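Local coordinates for protein cellulase (PDB 4W7W) that probably hydrolyses the beta-1,4 glycosidic bonds of cellulose as a family 5 glycoside hydrolase, and binds cello-oligosaccharide in a cleft of its barrel, at residues T65-F70 and D108-A113. Numbering follows the deposited sequence.
Sequences TIRLPF and DLHNYA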
ATOM      1  N   THR A  65      -4.813  11.075  -2.421  1.00  5.88           N
ATOM      2  CA  THR A  65      -4.337  10.018  -1.534  1.00  5.94           C
ATOM      3  C   THR A  65      -2.848   9.811  -1.725  1.00  5.31           C
ATOM      4  O   THR A  65      -2.366   9.709  -2.852  1.00  6.12           O
ATOM      5  CB  THR A  65      -5.081   8.698  -1.800  1.00  6.29           C
ATOM      6  OG1 THR A  65      -6.483   8.911  -1.622  1.00  7.09           O
ATOM      7  CG2 THR A  65      -4.665   7.605  -0.840  1.00  6.20           C
ATOM      8  N   ILE A  66      -2.140   9.731  -0.608  1.00  5.20           N
ATOM      9  CA  ILE A  66      -0.720   9.413  -0.601  1.00  5.07           C
ATOM     10  C   ILE A  66      -0.511   8.154   0.229  1.00  4.87           C
ATOM     11  O   ILE A  66      -0.955   8.093   1.386  1.00  5.65           O
ATOM     12  CB  ILE A  66       0.087  10.560   0.012  1.00  5.80           C
ATOM     13  CG1 ILE A  66      -0.040  11.839  -0.827  1.00  6.63           C
ATOM     14  CG2 ILE A  66       1.542  10.152   0.211  1.00  6.42           C
ATOM     15  CD1 ILE A  66       0.465  11.756  -2.240  1.00  6.72           C
ATOM     16  N   ARG A  67       0.133   7.152  -0.365  1.00  4.88           N
ATOM     17  CA  ARG A  67       0.597   5.994   0.399  1.00  4.62           C
ATOM     18  C   ARG A  67       2.041   6.257   0.816  1.00  4.77           C
ATOM     19  O   ARG A  67       2.864   6.623  -0.026  1.00  5.08           O
ATOM     20  CB  ARG A  67       0.445   4.701  -0.415  1.00  4.70           C
ATOM     21  CG  ARG A  67       0.853   3.437   0.338  1.00  4.72           C
ATOM     22  CD  ARG A  67       0.347   2.210  -0.384  1.00  4.95           C
ATOM     23  NE  ARG A  67       0.656   0.930   0.240  1.00  5.10           N
ATOM     24  CZ  ARG A  67       1.637   0.109  -0.120  1.00  4.81           C
ATOM     25  NH1 ARG A  67       2.562   0.460  -0.997  1.00  5.16           N
ATOM     26  NH2 ARG A  67       1.679  -1.102   0.397  1.00  5.24           N
ATOM     27  N   LEU A  68       2.305   6.113   2.110  1.00  4.67           N
ATOM     28  CA  LEU A  68       3.579   6.457   2.712  1.00  4.91           C
ATOM     29  C   LEU A  68       4.235   5.218   3.318  1.00  4.85           C
ATOM     30  O   LEU A  68       3.945   4.838   4.454  1.00  4.94           O
ATOM     31  CB  LEU A  68       3.380   7.510   3.792  1.00  5.17           C
ATOM     32  CG  LEU A  68       4.657   8.033   4.432  1.00  6.05           C
ATOM     33  CD1 LEU A  68       5.411   8.932   3.458  1.00  7.13           C
ATOM     34  CD2 LEU A  68       4.359   8.772   5.724  1.00  7.68           C
ATOM     35  N   PRO A  69       5.121   4.572   2.551  1.00  4.80           N
ATOM     36  CA  PRO A  69       5.918   3.478   3.119  1.00  5.26           C
ATOM     37  C   PRO A  69       6.830   3.974   4.234  1.00  5.17           C
ATOM     38  O   PRO A  69       7.453   5.022   4.109  1.00  5.72           O
ATOM     39  CB  PRO A  69       6.777   3.033   1.926  1.00  5.67           C
ATOM     40  CG  PRO A  69       5.975   3.419   0.717  1.00  5.57           C
ATOM     41  CD  PRO A  69       5.345   4.727   1.101  1.00  5.06           C
ATOM     42  N   PHE A  70       6.927   3.186   5.296  1.00  5.23           N
ATOM     43  CA  PHE A  70       7.942   3.392   6.319  1.00  5.46           C
ATOM     44  C   PHE A  70       8.215   2.040   6.967  1.00  5.57           C
ATOM     45  O   PHE A  70       7.480   1.070   6.755  1.00  5.86           O
ATOM     46  CB  PHE A  70       7.528   4.438   7.359  1.00  6.10           C
ATOM     47  CG  PHE A  70       6.305   4.059   8.122  1.00  6.07           C
ATOM     48  CD1 PHE A  70       5.076   4.391   7.619  1.00  8.41           C
ATOM     49  CD2 PHE A  70       6.375   3.359   9.310  1.00  6.68           C
ATOM     50  CE1 PHE A  70       3.918   4.059   8.269  1.00 10.55           C
ATOM     51  CE2 PHE A  70       5.214   2.990   9.971  1.00  8.39           C
ATOM     52  CZ  PHE A  70       3.985   3.354   9.455  1.00  9.46           C
ATOM     53  N   ASP A 108       1.773   2.952   5.459  1.00  4.83           N
ATOM     54  CA  ASP A 108       2.141   1.631   4.926  1.00  5.00           C
ATOM     55  C   ASP A 108       3.329   1.089   5.692  1.00  4.86           C
ATOM     56  O   ASP A 108       4.452   1.537   5.509  1.00  5.32           O
ATOM     57  CB  ASP A 108       2.477   1.755   3.431  1.00  5.06           C
ATOM     58  CG  ASP A 108       3.347   0.644   2.896  1.00  4.85           C
ATOM     59  OD1 ASP A 108       3.341  -0.480   3.436  1.00  5.46           O
ATOM     60  OD2 ASP A 108       4.061   0.969   1.904  1.00  5.47           O
ATOM     61  N   LEU A 109       3.048   0.136   6.582  1.00  4.66           N
ATOM     62  CA  LEU A 109       4.103  -0.581   7.304  1.00  5.18           C
ATOM     63  C   LEU A 109       4.773  -1.514   6.285  1.00  4.83           C
ATOM     64  O   LEU A 109       4.239  -2.576   5.949  1.00  5.37           O
ATOM     65  CB  LEU A 109       3.521  -1.366   8.472  1.00  5.17           C
ATOM     66  CG  LEU A 109       4.571  -1.874   9.468  1.00  6.03           C
ATOM     67  CD1 LEU A 109       5.127  -0.735  10.304  1.00  6.17           C
ATOM     68  CD2 LEU A 109       3.948  -2.926  10.367  1.00  6.12           C
ATOM     69  N   HIS A 110       5.900  -1.075   5.733  1.00  5.15           N
ATOM     70  CA  HIS A 110       6.378  -1.619   4.471  1.00  5.29           C
ATOM     71  C   HIS A 110       7.344  -2.773   4.705  1.00  5.75           C
ATOM     72  O   HIS A 110       8.534  -2.671   4.417  1.00  6.48           O
ATOM     73  CB  HIS A 110       6.999  -0.509   3.636  1.00  5.38           C
ATOM     74  CG  HIS A 110       7.079  -0.816   2.171  1.00  5.70           C
ATOM     75  ND1 HIS A 110       6.054  -0.517   1.298  1.00  5.90           N
ATOM     76  CD2 HIS A 110       8.065  -1.360   1.424  1.00  6.23           C
ATOM     77  CE1 HIS A 110       6.417  -0.854   0.074  1.00  6.24           C
ATOM     78  NE2 HIS A 110       7.633  -1.365   0.121  1.00  6.53           N
ATOM     79  N   ASN A 111       6.807  -3.879   5.241  1.00  5.55           N
ATOM     80  CA  ASN A 111       7.660  -4.864   5.899  1.00  6.03           C
ATOM     81  C   ASN A 111       7.598  -6.303   5.426  1.00  6.28           C
ATOM     82  O   ASN A 111       8.358  -7.115   5.935  1.00  7.26           O
ATOM     83  CB  ASN A 111       7.488  -4.785   7.428  1.00  6.16           C
ATOM     84  CG  ASN A 111       8.445  -3.816   8.026  1.00  6.40           C
ATOM     85  OD1 ASN A 111       8.262  -2.598   7.904  1.00  7.02           O
ATOM     86  ND2 ASN A 111       9.539  -4.331   8.567  1.00  7.38           N
ATOM     87  N   TYR A 112       6.728  -6.667   4.480  1.00  6.01           N
ATOM     88  CA  TYR A 112       6.778  -8.008   3.892  1.00  6.71           C
ATOM     89  C   TYR A 112       6.596  -9.119   4.931  1.00  6.95           C
ATOM     90  O   TYR A 112       7.094 -10.231   4.760  1.00  7.80           O
ATOM     91  CB  TYR A 112       8.070  -8.224   3.094  1.00  7.36           C
ATOM     92  CG  TYR A 112       8.340  -7.163   2.048  1.00  7.65           C
ATOM     93  CD1 TYR A 112       7.818  -7.271   0.785  1.00  8.01           C
ATOM     94  CD2 TYR A 112       9.105  -6.028   2.339  1.00  8.58           C
ATOM     95  CE1 TYR A 112       8.053  -6.309  -0.182  1.00  9.23           C
ATOM     96  CE2 TYR A 112       9.342  -5.051   1.388  1.00  8.82           C
ATOM     97  CZ  TYR A 112       8.817  -5.200   0.125  1.00  8.97           C
ATOM     98  OH  TYR A 112       9.064  -4.234  -0.829  1.00 10.73           O
ATOM     99  N   ALA A 113       5.850  -8.811   5.986  1.00  6.91           N
ATOM    100  CA  ALA A 113       5.626  -9.716   7.108  1.00  7.63           C
ATOM    101  C   ALA A 113       6.918 -10.149   7.796  1.00  7.91           C
ATOM    102  O   ALA A 113       7.015 -11.259   8.326  1.00  9.08           O
ATOM    103  CB  ALA A 113       4.771 -10.912   6.690  1.00  7.56           C
TER
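The guanidinium of Arg67 lies flat against the carboxylate of Asp108, the two planes only 13° apart, instead of meeting it edge-on. Asp108 OD2 sits over the centre of the guanidinium, 3.3 Å from Arg67 NH1, and no N-H points at it, which leaves a salt bridge of charge alone. The terminal nitrogens of Arg67 have other partners: NH1 hydrogen-bonds to Asn28 and forms a salt bridge with Glu266, and NH2 does the same with Asn153 and Glu222. An extended chain, with CG anti to the backbone N (chi1 -177°), carries the guanidinium across to Asp108. The same OD2 accepts a short bond of 2.6 Å from His110 ND1; it offers its syn lone pair and lies close to the imidazole plane, so the bond should help fix the rotation of the ring. Stacked arginine and hydrogen-bonded histidine would both tend to stabilise negative charge on Asp108. Pro69 fills the angle beside them, its CG 3.3 Å from Asp108 OD2 and its CB 3.7 Å from His110 ND1.

Parallel backbone pairing sets this register: Asp108 N bonds to Leu68 O, Phe70 N to Asp108 O at 3.0 Å, and His110 N to Phe70 O at 2.9 Å, the last bond continuing the pairing just beyond the strand. On the face of the sheet away from Asp108, the Phe70 ring has the backbone of Asp108 and Leu109 over one face, and its CE2 touches Leu109 CD1 at 3.7 Å. Helix 127-141 packs against both side chains. His110 also touches a bound glucose unit. Polar side chains inside the C-terminal ends of neighbouring strands, with apolar ones turned to the surrounding helices, characterise the active-site end of a (beta/alpha)8 barrel, here of glycoside hydrolase family 5.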